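Long-range contacts in lipoprotein (Streptococcus pneumoniae, PDB 3CX3), which binds zinc and, as a surface lipoprotein homologous with the binding components of ABC transporters, probably takes part in zinc uptake: residues K12-F17 / D60-H65; G29-V34 / E148-N153; A55-D60 / G74-N79; M94-V99 / F187-K192; Q177-T182 / G195-G200. All blocks are in the same frame, centred on the assembly; numbering follows the deposited sequence.

Contact 1. Residues K12-F17 / D60-H65; sequences KIVTSF and DVFVYH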
# COMPACT_ATOMS: atom_id res chain seq x y z
N LYS A 12 -0.12 -21.60 -8.85
CA LYS A 12 -1.31 -20.97 -8.28
C LYS A 12 -0.88 -20.12 -7.07
O LYS A 12 -0.30 -20.65 -6.10
CB LYS A 12 -2.35 -22.02 -7.89
CG LYS A 12 -3.76 -21.46 -7.68
CD LYS A 12 -4.77 -22.53 -7.23
CE LYS A 12 -5.47 -23.17 -8.44
NZ LYS A 12 -6.93 -23.49 -8.18
N ILE A 13 -1.16 -18.82 -7.15
CA ILE A 13 -0.65 -17.85 -6.17
C ILE A 13 -1.77 -16.95 -5.63
O ILE A 13 -2.44 -16.25 -6.38
CB ILE A 13 0.53 -16.98 -6.75
CG1 ILE A 13 1.82 -17.80 -6.85
CG2 ILE A 13 0.76 -15.75 -5.93
CD1 ILE A 13 2.90 -17.16 -7.71
N VAL A 14 -1.97 -17.01 -4.31
CA VAL A 14 -2.92 -16.16 -3.64
C VAL A 14 -2.18 -15.01 -2.96
O VAL A 14 -1.01 -15.11 -2.55
CB VAL A 14 -3.88 -16.94 -2.71
CG1 VAL A 14 -4.83 -16.01 -1.98
CG2 VAL A 14 -4.70 -17.93 -3.52
N THR A 15 -2.89 -13.90 -2.84
CA THR A 15 -2.30 -12.60 -2.62
C THR A 15 -3.24 -11.80 -1.74
O THR A 15 -4.46 -11.92 -1.88
CB THR A 15 -2.08 -12.00 -3.99
OG1 THR A 15 -0.68 -12.14 -4.33
CG2 THR A 15 -2.55 -10.59 -4.07
N SER A 16 -2.70 -11.03 -0.81
CA SER A 16 -3.55 -10.44 0.23
C SER A 16 -4.41 -9.32 -0.31
O SER A 16 -5.65 -9.43 -0.32
CB SER A 16 -2.79 -10.05 1.49
OG SER A 16 -1.70 -9.20 1.22
N PHE A 17 -3.75 -8.26 -0.78
CA PHE A 17 -4.42 -7.08 -1.31
C PHE A 17 -3.61 -6.48 -2.47
O PHE A 17 -2.62 -7.09 -2.87
CB PHE A 17 -4.81 -6.10 -0.18
CG PHE A 17 -3.71 -5.19 0.27
CD1 PHE A 17 -2.51 -5.69 0.81
CD2 PHE A 17 -3.90 -3.81 0.22
CE1 PHE A 17 -1.49 -4.83 1.25
CE2 PHE A 17 -2.90 -2.95 0.65
CZ PHE A 17 -1.68 -3.47 1.19
N ASP A 60 -0.56 -22.89 -4.22
CA ASP A 60 0.86 -23.28 -4.10
C ASP A 60 1.66 -22.24 -3.31
O ASP A 60 2.58 -22.58 -2.57
CB ASP A 60 1.50 -23.42 -5.48
CG ASP A 60 0.90 -24.54 -6.31
OD1 ASP A 60 1.15 -25.73 -5.99
OD2 ASP A 60 0.20 -24.21 -7.30
N VAL A 61 1.30 -20.98 -3.49
CA VAL A 61 2.02 -19.86 -2.86
C VAL A 61 1.05 -18.83 -2.32
O VAL A 61 0.10 -18.46 -3.00
CB VAL A 61 3.02 -19.17 -3.84
CG1 VAL A 61 3.59 -17.89 -3.24
CG2 VAL A 61 4.13 -20.15 -4.28
N PHE A 62 1.28 -18.37 -1.10
CA PHE A 62 0.54 -17.23 -0.59
C PHE A 62 1.44 -16.09 -0.16
O PHE A 62 2.40 -16.28 0.60
CB PHE A 62 -0.40 -17.63 0.54
CG PHE A 62 -1.17 -16.47 1.12
CD1 PHE A 62 -2.16 -15.82 0.36
CD2 PHE A 62 -0.92 -16.03 2.41
CE1 PHE A 62 -2.88 -14.76 0.89
CE2 PHE A 62 -1.65 -14.96 2.95
CZ PHE A 62 -2.62 -14.33 2.20
N VAL A 63 1.11 -14.90 -0.67
CA VAL A 63 1.94 -13.71 -0.48
C VAL A 63 1.17 -12.59 0.20
O VAL A 63 0.15 -12.13 -0.34
CB VAL A 63 2.52 -13.19 -1.82
CG1 VAL A 63 3.36 -11.97 -1.61
CG2 VAL A 63 3.35 -14.26 -2.50
N TYR A 64 1.66 -12.17 1.37
CA TYR A 64 1.11 -11.00 2.04
C TYR A 64 2.17 -9.90 2.21
O TYR A 64 3.33 -10.10 1.84
CB TYR A 64 0.36 -11.37 3.35
CG TYR A 64 1.24 -11.80 4.48
CD1 TYR A 64 1.80 -13.06 4.52
CD2 TYR A 64 1.53 -10.92 5.52
CE1 TYR A 64 2.62 -13.44 5.56
CE2 TYR A 64 2.36 -11.29 6.56
CZ TYR A 64 2.90 -12.55 6.57
OH TYR A 64 3.73 -12.92 7.62
N HIS A 65 1.77 -8.74 2.73
CA HIS A 65 2.68 -7.59 2.88
C HIS A 65 3.58 -7.76 4.10
O HIS A 65 4.80 -7.82 3.94
CB HIS A 65 1.91 -6.27 2.91
CG HIS A 65 2.73 -5.05 3.24
ND1 HIS A 65 3.71 -4.56 2.40
CD2 HIS A 65 2.67 -4.19 4.29
CE1 HIS A 65 4.26 -3.47 2.95
NE2 HIS A 65 3.62 -3.22 4.08

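Contact 2. Residues G29-V34 / E148-N153; sequences GDLNDV and ETYQKN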
# COMPACT_ATOMS: atom_id res chain seq x y z
N GLY A 29 5.31 -11.74 -14.67
CA GLY A 29 5.03 -11.48 -16.08
C GLY A 29 3.81 -12.25 -16.56
O GLY A 29 2.67 -11.80 -16.38
N ASP A 30 4.06 -13.42 -17.16
CA ASP A 30 3.01 -14.28 -17.72
C ASP A 30 3.06 -15.71 -17.17
O ASP A 30 2.35 -16.59 -17.64
CB ASP A 30 3.11 -14.30 -19.25
CG ASP A 30 4.51 -14.70 -19.76
OD1 ASP A 30 5.41 -15.00 -18.95
OD2 ASP A 30 4.69 -14.70 -21.00
N LEU A 31 3.90 -15.92 -16.16
CA LEU A 31 4.24 -17.26 -15.68
C LEU A 31 3.24 -18.01 -14.82
O LEU A 31 2.97 -19.19 -15.06
CB LEU A 31 5.57 -17.22 -14.94
CG LEU A 31 6.81 -17.21 -15.81
CD1 LEU A 31 7.99 -17.24 -14.89
CD2 LEU A 31 6.81 -18.41 -16.76
N ASN A 32 2.71 -17.35 -13.79
CA ASN A 32 1.94 -18.06 -12.78
C ASN A 32 0.46 -17.68 -12.73
O ASN A 32 0.05 -16.70 -13.34
CB ASN A 32 2.61 -17.87 -11.41
CG ASN A 32 4.10 -18.22 -11.42
OD1 ASN A 32 4.47 -19.39 -11.35
ND2 ASN A 32 4.95 -17.21 -11.48
N ASP A 33 -0.33 -18.47 -12.02
CA ASP A 33 -1.74 -18.14 -11.78
C ASP A 33 -1.87 -17.29 -10.52
O ASP A 33 -2.08 -17.80 -9.41
CB ASP A 33 -2.61 -19.41 -11.69
CG ASP A 33 -4.05 -19.11 -11.27
OD1 ASP A 33 -4.59 -18.02 -11.58
OD2 ASP A 33 -4.65 -19.98 -10.62
N VAL A 34 -1.76 -15.97 -10.72
CA VAL A 34 -1.79 -15.00 -9.62
C VAL A 34 -3.19 -14.44 -9.46
O VAL A 34 -3.68 -13.72 -10.32
CB VAL A 34 -0.77 -13.85 -9.81
CG1 VAL A 34 -0.83 -12.89 -8.63
CG2 VAL A 34 0.64 -14.38 -9.97
N GLU A 148 15.43 -16.28 -13.53
CA GLU A 148 15.78 -15.30 -14.54
C GLU A 148 14.65 -14.32 -14.77
O GLU A 148 14.86 -13.12 -14.79
CB GLU A 148 16.14 -16.00 -15.85
CG GLU A 148 17.58 -16.43 -15.94
CD GLU A 148 18.04 -17.30 -14.78
OE1 GLU A 148 17.50 -18.42 -14.61
OE2 GLU A 148 18.96 -16.84 -14.05
N THR A 149 13.45 -14.86 -14.94
CA THR A 149 12.27 -14.06 -15.24
C THR A 149 11.91 -13.12 -14.09
O THR A 149 11.57 -11.96 -14.34
CB THR A 149 11.07 -14.96 -15.61
OG1 THR A 149 11.43 -15.76 -16.75
CG2 THR A 149 9.83 -14.13 -15.95
N TYR A 150 12.04 -13.61 -12.85
CA TYR A 150 11.70 -12.85 -11.66
C TYR A 150 12.67 -11.72 -11.43
O TYR A 150 12.25 -10.57 -11.26
CB TYR A 150 11.64 -13.74 -10.40
CG TYR A 150 10.66 -14.90 -10.47
CD1 TYR A 150 11.05 -16.19 -10.11
CD2 TYR A 150 9.35 -14.71 -10.89
CE1 TYR A 150 10.17 -17.25 -10.18
CE2 TYR A 150 8.45 -15.77 -10.97
CZ TYR A 150 8.88 -17.03 -10.61
OH TYR A 150 7.99 -18.08 -10.68
N GLN A 151 13.96 -12.03 -11.43
CA GLN A 151 14.98 -11.02 -11.15
C GLN A 151 15.03 -9.87 -12.17
O GLN A 151 15.44 -8.75 -11.83
CB GLN A 151 16.36 -11.67 -11.00
CG GLN A 151 16.46 -12.72 -9.90
CD GLN A 151 16.12 -12.19 -8.51
OE1 GLN A 151 16.66 -11.17 -8.08
NE2 GLN A 151 15.25 -12.89 -7.80
N LYS A 152 14.60 -10.12 -13.41
CA LYS A 152 14.59 -9.06 -14.42
C LYS A 152 13.27 -8.25 -14.42
O LYS A 152 13.27 -7.03 -14.63
CB LYS A 152 14.97 -9.59 -15.82
CG LYS A 152 15.28 -8.48 -16.85
CD LYS A 152 16.58 -8.75 -17.67
CE LYS A 152 17.79 -7.94 -17.18
NZ LYS A 152 18.04 -8.07 -15.71
N ASN A 153 12.15 -8.92 -14.17
CA ASN A 153 10.89 -8.23 -13.96
C ASN A 153 10.95 -7.24 -12.80
O ASN A 153 10.60 -6.07 -12.95
CB ASN A 153 9.75 -9.22 -13.75
CG ASN A 153 9.37 -9.92 -15.03
OD1 ASN A 153 9.94 -9.66 -16.08
ND2 ASN A 153 8.41 -10.82 -14.95

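Contact 3. Residues A55-D60 / G74-N79; sequences AIYDAD and GSLDPN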
# COMPACT_ATOMS: atom_id res chain seq x y z
N ALA A 55 -8.81 -21.56 0.67
CA ALA A 55 -8.24 -21.14 -0.61
C ALA A 55 -6.74 -20.85 -0.52
O ALA A 55 -6.02 -21.08 -1.49
CB ALA A 55 -8.98 -19.93 -1.15
N ILE A 56 -6.28 -20.33 0.62
CA ILE A 56 -4.84 -20.17 0.87
C ILE A 56 -4.18 -21.54 0.95
O ILE A 56 -3.29 -21.85 0.16
CB ILE A 56 -4.53 -19.38 2.17
CG1 ILE A 56 -4.78 -17.90 1.98
CG2 ILE A 56 -3.08 -19.56 2.58
CD1 ILE A 56 -5.05 -17.18 3.28
N TYR A 57 -4.64 -22.36 1.90
CA TYR A 57 -4.12 -23.70 2.07
C TYR A 57 -4.17 -24.53 0.78
O TYR A 57 -3.41 -25.46 0.62
CB TYR A 57 -4.84 -24.43 3.23
CG TYR A 57 -4.48 -23.91 4.61
CD1 TYR A 57 -3.15 -23.68 4.98
CD2 TYR A 57 -5.47 -23.68 5.56
CE1 TYR A 57 -2.82 -23.21 6.24
CE2 TYR A 57 -5.15 -23.20 6.86
CZ TYR A 57 -3.83 -22.97 7.20
OH TYR A 57 -3.50 -22.50 8.46
N ASP A 58 -5.04 -24.13 -0.14
CA ASP A 58 -5.21 -24.79 -1.44
C ASP A 58 -4.21 -24.31 -2.52
O ASP A 58 -3.86 -25.08 -3.43
CB ASP A 58 -6.64 -24.54 -1.92
CG ASP A 58 -6.96 -25.21 -3.23
OD1 ASP A 58 -7.89 -24.72 -3.92
OD2 ASP A 58 -6.29 -26.22 -3.59
N ALA A 59 -3.77 -23.06 -2.43
CA ALA A 59 -2.81 -22.48 -3.37
C ALA A 59 -1.46 -23.18 -3.27
O ALA A 59 -1.24 -23.97 -2.34
CB ALA A 59 -2.66 -20.98 -3.10
N ASP A 60 -0.56 -22.89 -4.22
CA ASP A 60 0.86 -23.28 -4.10
C ASP A 60 1.66 -22.24 -3.31
O ASP A 60 2.58 -22.58 -2.57
CB ASP A 60 1.50 -23.42 -5.48
CG ASP A 60 0.90 -24.54 -6.31
OD1 ASP A 60 1.15 -25.73 -5.99
OD2 ASP A 60 0.20 -24.21 -7.30
N GLY A 74 0.72 -14.94 10.05
CA GLY A 74 1.36 -15.62 11.14
C GLY A 74 0.14 -16.31 11.71
O GLY A 74 -0.94 -15.72 11.78
N SER A 75 0.30 -17.57 12.08
CA SER A 75 -0.82 -18.34 12.60
C SER A 75 -1.58 -19.14 11.54
O SER A 75 -2.38 -20.01 11.89
CB SER A 75 -1.74 -17.47 13.45
OG SER A 75 -1.14 -17.25 14.72
N LEU A 76 -1.34 -18.84 10.27
CA LEU A 76 -1.65 -19.78 9.20
C LEU A 76 -0.72 -20.96 9.43
O LEU A 76 0.48 -20.78 9.60
CB LEU A 76 -1.37 -19.16 7.83
CG LEU A 76 -2.50 -18.72 6.89
CD1 LEU A 76 -3.63 -17.98 7.60
CD2 LEU A 76 -1.92 -17.88 5.78
N ASP A 77 -1.28 -22.16 9.47
CA ASP A 77 -0.49 -23.35 9.80
C ASP A 77 -0.63 -24.44 8.75
O ASP A 77 -1.41 -25.37 8.92
CB ASP A 77 -0.82 -23.86 11.21
CG ASP A 77 0.33 -24.63 11.85
OD1 ASP A 77 1.40 -24.79 11.22
OD2 ASP A 77 0.15 -25.09 13.01
N PRO A 78 0.14 -24.32 7.65
CA PRO A 78 0.03 -25.25 6.53
C PRO A 78 0.44 -26.66 6.94
O PRO A 78 -0.16 -27.63 6.48
CB PRO A 78 1.01 -24.67 5.50
CG PRO A 78 1.24 -23.26 5.92
CD PRO A 78 1.17 -23.30 7.40
N ASN A 79 1.45 -26.75 7.80
CA ASN A 79 2.01 -28.02 8.22
C ASN A 79 1.37 -28.42 9.54
O ASN A 79 1.96 -28.29 10.60
CB ASN A 79 3.53 -27.91 8.30
CG ASN A 79 4.16 -27.39 7.00
OD1 ASN A 79 4.82 -26.34 6.98
ND2 ASN A 79 3.93 -28.13 5.90

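Contact 4. Residues M94-V99 / F187-K192; sequences MTLERV and FSYLAK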
# COMPACT_ATOMS: atom_id res chain seq x y z
N MSE A 94 12.42 -5.57 5.86
CA MSE A 94 12.26 -4.11 5.68
C MSE A 94 11.93 -3.38 6.96
O MSE A 94 10.99 -3.74 7.65
CB MSE A 94 11.18 -3.79 4.66
CG MSE A 94 11.55 -4.16 3.24
SE MSE A 94 10.12 -3.60 2.10
CE MSE A 94 10.03 -1.70 2.53
N THR A 95 12.70 -2.35 7.25
CA THR A 95 12.62 -1.67 8.53
C THR A 95 11.50 -0.64 8.46
O THR A 95 11.55 0.27 7.64
CB THR A 95 14.01 -1.05 8.94
OG1 THR A 95 13.94 0.38 9.00
CG2 THR A 95 15.11 -1.43 7.94
N LEU A 96 10.48 -0.81 9.32
CA LEU A 96 9.29 0.09 9.36
C LEU A 96 9.37 1.14 10.46
O LEU A 96 9.79 0.86 11.59
CB LEU A 96 7.99 -0.71 9.53
CG LEU A 96 7.59 -1.94 8.69
CD1 LEU A 96 6.35 -2.59 9.26
CD2 LEU A 96 7.37 -1.61 7.22
N GLU A 97 8.92 2.35 10.15
CA GLU A 97 8.93 3.43 11.14
C GLU A 97 7.78 3.29 12.16
O GLU A 97 6.65 2.96 11.79
CB GLU A 97 9.01 4.84 10.49
CG GLU A 97 7.73 5.41 9.83
CD GLU A 97 8.00 6.49 8.74
OE1 GLU A 97 7.02 6.95 8.10
OE2 GLU A 97 9.18 6.87 8.51
N ARG A 98 8.12 3.51 13.42
CA ARG A 98 7.20 3.40 14.55
C ARG A 98 6.11 4.49 14.54
O ARG A 98 6.37 5.64 14.17
CB ARG A 98 8.01 3.47 15.85
CG ARG A 98 7.31 2.89 17.05
CD ARG A 98 8.12 3.11 18.32
NE ARG A 98 7.29 3.34 19.51
CZ ARG A 98 7.45 4.35 20.38
NH1 ARG A 98 8.43 5.23 20.22
NH2 ARG A 98 6.64 4.45 21.42
N VAL A 99 4.89 4.11 14.93
CA VAL A 99 3.74 5.02 14.99
C VAL A 99 4.01 6.11 16.03
O VAL A 99 4.10 5.82 17.23
CB VAL A 99 2.39 4.30 15.28
CG1 VAL A 99 1.27 5.30 15.53
CG2 VAL A 99 2.03 3.39 14.13
N PHE A 187 0.27 8.11 3.94
CA PHE A 187 1.27 8.71 3.07
C PHE A 187 2.54 9.14 3.78
O PHE A 187 3.32 9.92 3.24
CB PHE A 187 0.62 9.87 2.32
CG PHE A 187 -0.50 9.41 1.43
CD1 PHE A 187 -0.26 9.08 0.10
CD2 PHE A 187 -1.79 9.25 1.94
CE1 PHE A 187 -1.29 8.62 -0.71
CE2 PHE A 187 -2.81 8.80 1.13
CZ PHE A 187 -2.55 8.48 -0.20
N SER A 188 2.74 8.58 4.96
CA SER A 188 3.80 8.95 5.88
C SER A 188 5.19 8.69 5.29
O SER A 188 6.15 9.36 5.66
CB SER A 188 3.59 8.18 7.20
OG SER A 188 4.70 8.26 8.08
N TYR A 189 5.26 7.74 4.36
CA TYR A 189 6.50 7.24 3.78
C TYR A 189 6.78 7.99 2.51
O TYR A 189 7.94 8.30 2.20
CB TYR A 189 6.38 5.75 3.44
CG TYR A 189 6.59 4.84 4.60
CD1 TYR A 189 7.86 4.43 4.97
CD2 TYR A 189 5.51 4.39 5.35
CE1 TYR A 189 8.05 3.60 6.05
CE2 TYR A 189 5.68 3.56 6.43
CZ TYR A 189 6.94 3.17 6.78
OH TYR A 189 7.10 2.33 7.85
N LEU A 190 5.72 8.22 1.75
CA LEU A 190 5.79 9.11 0.60
C LEU A 190 6.27 10.47 1.11
O LEU A 190 7.41 10.84 0.88
CB LEU A 190 4.44 9.22 -0.11
CG LEU A 190 4.41 9.87 -1.50
CD1 LEU A 190 3.11 9.52 -2.25
CD2 LEU A 190 4.58 11.39 -1.39
N ALA A 191 5.41 11.16 1.85
CA ALA A 191 5.71 12.49 2.39
C ALA A 191 7.18 12.68 2.82
O ALA A 191 7.80 13.70 2.48
CB ALA A 191 4.78 12.81 3.55
N LYS A 192 7.70 11.70 3.57
CA LYS A 192 9.03 11.78 4.16
C LYS A 192 10.09 11.66 3.08
O LYS A 192 11.10 12.36 3.13
CB LYS A 192 9.21 10.71 5.24
CG LYS A 192 10.54 10.77 5.99
CD LYS A 192 10.64 9.68 7.07
CE LYS A 192 10.32 10.21 8.47
NZ LYS A 192 8.87 10.15 8.79

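Contact 5. Residues Q177-T182 / G195-G200; sequences QKTFVT and GLNQLG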
# COMPACT_ATOMS: atom_id res chain seq x y z
N GLN A 177 4.85 25.22 -0.27
CA GLN A 177 4.64 24.71 1.09
C GLN A 177 3.99 23.33 1.37
O GLN A 177 2.76 23.20 1.42
CB GLN A 177 4.15 25.82 2.06
CG GLN A 177 3.19 26.89 1.50
CD GLN A 177 1.73 26.64 1.87
OE1 GLN A 177 0.89 27.55 1.80
NE2 GLN A 177 1.41 25.41 2.28
N LYS A 178 4.87 22.33 1.45
CA LYS A 178 4.87 21.17 2.42
C LYS A 178 3.63 20.30 2.77
O LYS A 178 3.51 19.17 2.31
CB LYS A 178 5.51 21.62 3.74
CG LYS A 178 4.86 22.89 4.32
CD LYS A 178 4.81 22.90 5.84
CE LYS A 178 4.19 24.20 6.33
NZ LYS A 178 2.73 24.31 6.03
N THR A 179 2.76 20.82 3.64
CA THR A 179 1.76 20.03 4.35
C THR A 179 0.59 19.57 3.49
O THR A 179 0.17 20.28 2.57
CB THR A 179 1.17 20.82 5.53
OG1 THR A 179 2.07 21.84 5.94
CG2 THR A 179 0.93 19.91 6.71
N PHE A 180 0.08 18.37 3.79
CA PHE A 180 -1.21 17.90 3.25
C PHE A 180 -2.00 17.07 4.25
O PHE A 180 -1.44 16.52 5.20
CB PHE A 180 -1.06 17.19 1.88
CG PHE A 180 -0.16 15.98 1.90
CD1 PHE A 180 1.23 16.11 1.98
CD2 PHE A 180 -0.71 14.70 1.83
CE1 PHE A 180 2.07 14.98 1.99
CE2 PHE A 180 0.13 13.57 1.85
CZ PHE A 180 1.53 13.73 1.92
N VAL A 181 -3.31 17.00 4.05
CA VAL A 181 -4.19 16.16 4.90
C VAL A 181 -5.05 15.15 4.14
O VAL A 181 -5.76 15.47 3.17
CB VAL A 181 -4.99 16.97 6.00
CG1 VAL A 181 -5.02 18.44 5.69
CG2 VAL A 181 -6.38 16.41 6.22
N THR A 182 -4.92 13.90 4.61
CA THR A 182 -5.43 12.72 3.93
C THR A 182 -6.42 12.01 4.82
O THR A 182 -6.44 12.25 6.04
CB THR A 182 -4.30 11.70 3.60
OG1 THR A 182 -3.87 11.08 4.82
CG2 THR A 182 -3.13 12.35 2.91
N GLY A 195 10.23 15.44 1.58
CA GLY A 195 10.35 16.66 2.38
C GLY A 195 9.01 17.18 2.87
O GLY A 195 8.96 18.02 3.78
N LEU A 196 7.93 16.69 2.27
CA LEU A 196 6.59 17.00 2.71
C LEU A 196 6.36 16.45 4.11
O LEU A 196 7.09 15.57 4.58
CB LEU A 196 5.57 16.36 1.77
CG LEU A 196 5.77 16.51 0.26
CD1 LEU A 196 4.84 15.56 -0.46
CD2 LEU A 196 5.53 17.95 -0.20
N ASN A 197 5.34 16.99 4.78
CA ASN A 197 4.81 16.39 5.99
C ASN A 197 3.30 16.24 5.85
O ASN A 197 2.64 17.11 5.30
CB ASN A 197 5.19 17.17 7.25
CG ASN A 197 4.43 18.44 7.39
OD1 ASN A 197 4.62 19.39 6.63
ND2 ASN A 197 3.54 18.49 8.39
N GLN A 198 2.78 15.11 6.32
CA GLN A 198 1.35 14.85 6.22
C GLN A 198 0.61 14.84 7.54
O GLN A 198 1.21 14.81 8.61
CB GLN A 198 1.08 13.53 5.48
CG GLN A 198 1.84 12.34 5.97
CD GLN A 198 1.26 11.75 7.22
OE1 GLN A 198 0.08 11.38 7.27
NE2 GLN A 198 2.10 11.61 8.24
N LEU A 199 -0.71 14.87 7.43
CA LEU A 199 -1.59 14.59 8.55
C LEU A 199 -2.75 13.73 8.05
O LEU A 199 -3.41 14.05 7.03
CB LEU A 199 -2.09 15.87 9.22
CG LEU A 199 -2.97 15.72 10.46
CD1 LEU A 199 -2.19 15.22 11.69
CD2 LEU A 199 -3.64 17.04 10.79
N GLY A 200 -2.98 12.62 8.75
CA GLY A 200 -4.14 11.79 8.46
C GLY A 200 -5.28 12.14 9.39
O GLY A 200 -5.05 12.42 10.58

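Contact 1. Residues K12-F17 / D60-H65
Val14 and Phe62 pair across two inner strands, 12-15 and 61-64, of the four-stranded parallel sheet in the N-terminal lobe. The register Ile13-Val61, Val14-Phe62, Thr15-Val63 is held by Val14 N to Val61 O at 2.8 Å and Val63 N to Val14 O, also 2.8 Å. At the start of the ladder Lys12 O accepts two N-H groups, Val61 N nearly in line with the carbonyl and Asp60 N from a more tilted direction. Asp60 suits this strand entrance: its OD2 receives Lys12 N at 3.1 Å through the anti lone pair. Ile13 and Val61 lie side by side on the face covered by helix 18-28, with Ile13 CG1 3.5 Å from Val61 CB. On the other face, CG1 of Val14 is anti to the backbone N (chi1 178°) and rests 3.6 Å from Phe62 CD1. Beyond the strands, His65 CB meets the edge of the ring of Phe17, a residue whose side chain lies about 7 Å from the bound zinc. Ser16 OG and His65 N both bond to Glu70. Beta-branched Ile13, Val14, Val61 and Val63 suit buried strands and fill both faces, whereas Thr15 OG1 is buried with no partner in the model. His65 ND1 faces Glu131 and NE2 the carbonyl of Pro119, which directly precedes the zinc ligand His120; both ring nitrogens would then need a proton, consistent with a cationic imidazole.

Contact 2. Residues G29-V34 / E148-N153
Leu31 and Asn32, in the turn between helix 18-28 and strand 33-36, reach toward Thr149 and Tyr150 on helix 147-173. The Asn32 and Tyr150 side chains meet tip to tip. A chi1 of -52° stands Asn32 CG beside its own backbone N. The amide, turned by a chi2 of -80°, presents ND2 at the edge of the phenol, 3.3 Å from Tyr150 OH. Amide and ring are only 19° from coplanar, and the hydroxyl oxygen lies close to the amide plane, a geometry suited to a fairly straight N-H...O bond. Both groups have second partners: Asn32 ND2 also bonds to Ser28 OG, Asn32 OD1 takes the N-H of Met11, and Tyr150 OH bonds to Asp143. Asparagine suits the turn because its donor and acceptor are both used. Leu31 touches through one methyl: CD1 is 3.8 Å from Thr149 CG2, which is anti to the backbone N of Thr149. At the far end Gly29 leaves the helix with positive phi. Its N lies 3.2 Å from Asn153 ND2, packing of two donors without a hydrogen bond, and the lack of a CB leaves room for that amide, which bonds weakly to Val27 O. Tyr150 thus ties helix 147-173 to helices 18-28 and 125-142, packing on Val27 and Ala136, and its hydroxyl meets the turn leading into edge strand 33-36.

Contact 3. Residues A55-D60 / G74-N79
Tyr57, in the last turn of helix 50-58, extends its hydroxyl to the backbone of Asp77 in the irregular loop 74-79. Asp77 N lies at the ring edge, in its plane, and donates to Tyr57 OH; the modelled separation of 2.5 Å is shorter than normal, and its exact value is doubtful. Beside this bond the ring carbon Tyr57 CE1 packs 3.5 Å from Pro78 N, and proline offers there a compact apolar surface without an N-H to satisfy. The preceding residue, Ile56, meets Leu76 through CG2, 3.8 Å from Leu76 CD2, with the side chains at about a right angle; Leu76 is modelled in two conformers, so this contact holds for one of them. Outward from this shell, Ile56 and Leu76 both touch Phe62 of strand 61-64. Tyr57 O, at the helix end, accepts from Ser83 OG and Lys84 NZ. The arrangement is that of an alpha/beta lobe, where a helix and a connecting loop cover one face of a parallel sheet.

Contact 4. Residues M94-V99 / F187-K192
Glu97, in the loop following strand 86-89, reaches across to Ser188, Tyr189 and Lys192 on the short, weakly bonded helix 188-193. The hydrogen bonds come first. Ser188 OG donates to Glu97 OE1 at 2.7 Å, meeting it on the anti side and 26° out of the carboxylate plane. The backbone takes part as well: Glu97 N donates to Tyr189 OH at 2.9 Å, and that hydroxyl also bonds to Asp118 O. Glu97 OE2 and Lys192 NZ, tip to tip at 3.3 Å, form a salt bridge whose hydrogen bond is weak. Stacking completes the set. The carboxylate lies nearly parallel to the Tyr189 ring, 13° apart, with Glu97 OE1 3.8 Å above the ring centre. A chi1 of 76° sets Glu97 CG between its backbone N and carbonyl carbon, and the chain runs extended from there, past the phenol in the opposite direction. Glutamate suits the place because its length lets both oxygens find partners. The loop follows a strand of one sheet and the helix lies between strands of the other, so the contact bridges the two lobes; the Tyr189 side chain is about 10 Å from the zinc, consistent with the two-lobed fold of metal-binding proteins of this family.

Contact 5. Residues Q177-T182 / G195-G200
Phe180 carries Gln198 CB over one face of its ring, 3.6 Å above the plane and offset toward the rim, a CH-pi contact between neighbouring strands. At the ring edge, in the plane, lie Lys178 O and Leu196 CB; Leu196 CD1 approaches obliquely, 3.7 Å from Phe180 CE1. The amide of Asn197 is turned against Thr179, with Asn197 ND2 3.4 Å from the methyl Thr179 CG2. Its OD1 lies 3.6 Å from Lys178 CD, and Lys178 NZ bonds to Thr179 OG1 at 2.6 Å. Between the strands runs a parallel ladder: Phe180 N to Asn197 O, Leu199 N to Phe180 O at 2.9 Å, and Thr182 N to Leu199 O at 2.9 Å. Gly200 closes the register opposite Thr182, whose hydroxyl bonds to His184 O, the carbonyl of a zinc ligand. Aromatic and aliphatic side chains suit faces that helices cover. Phe180 packs on Ala191 of helix 188-193 and Leu279 of helix 268-281, while Leu199 points to the other face and meets Ile218 and Phe221 of helix 213-224. Strands 180-182 and 198-200 with helix 188-193 form a beta-alpha-beta crossover, in which 198-200 is an outer strand.

How the contacts relate
Contacts 1 and 5 are parallel strand pairs, one in each lobe, about 33 Å apart between centres and on opposite sides of the chain's centre; both rely on backbone ladders and apolar faces, but contact 1 is buried whereas contact 5, partly buried, reaches an outer strand. Contacts 1, 2 and 3 gather round the first sheet: contact 1 lies in it, contact 2 leads into strand 33-36, and the partly buried contact 3 covers the Val14-Phe62 face, sharing Asp60. Contact 4 is the polar, surface counterpart, joining the lobes by charge and hydroxyls, and touches contact 5 through Phe187 and Ala191. Contact 2 is likewise a surface contact, yet tyrosine-amide rather than ionic in character.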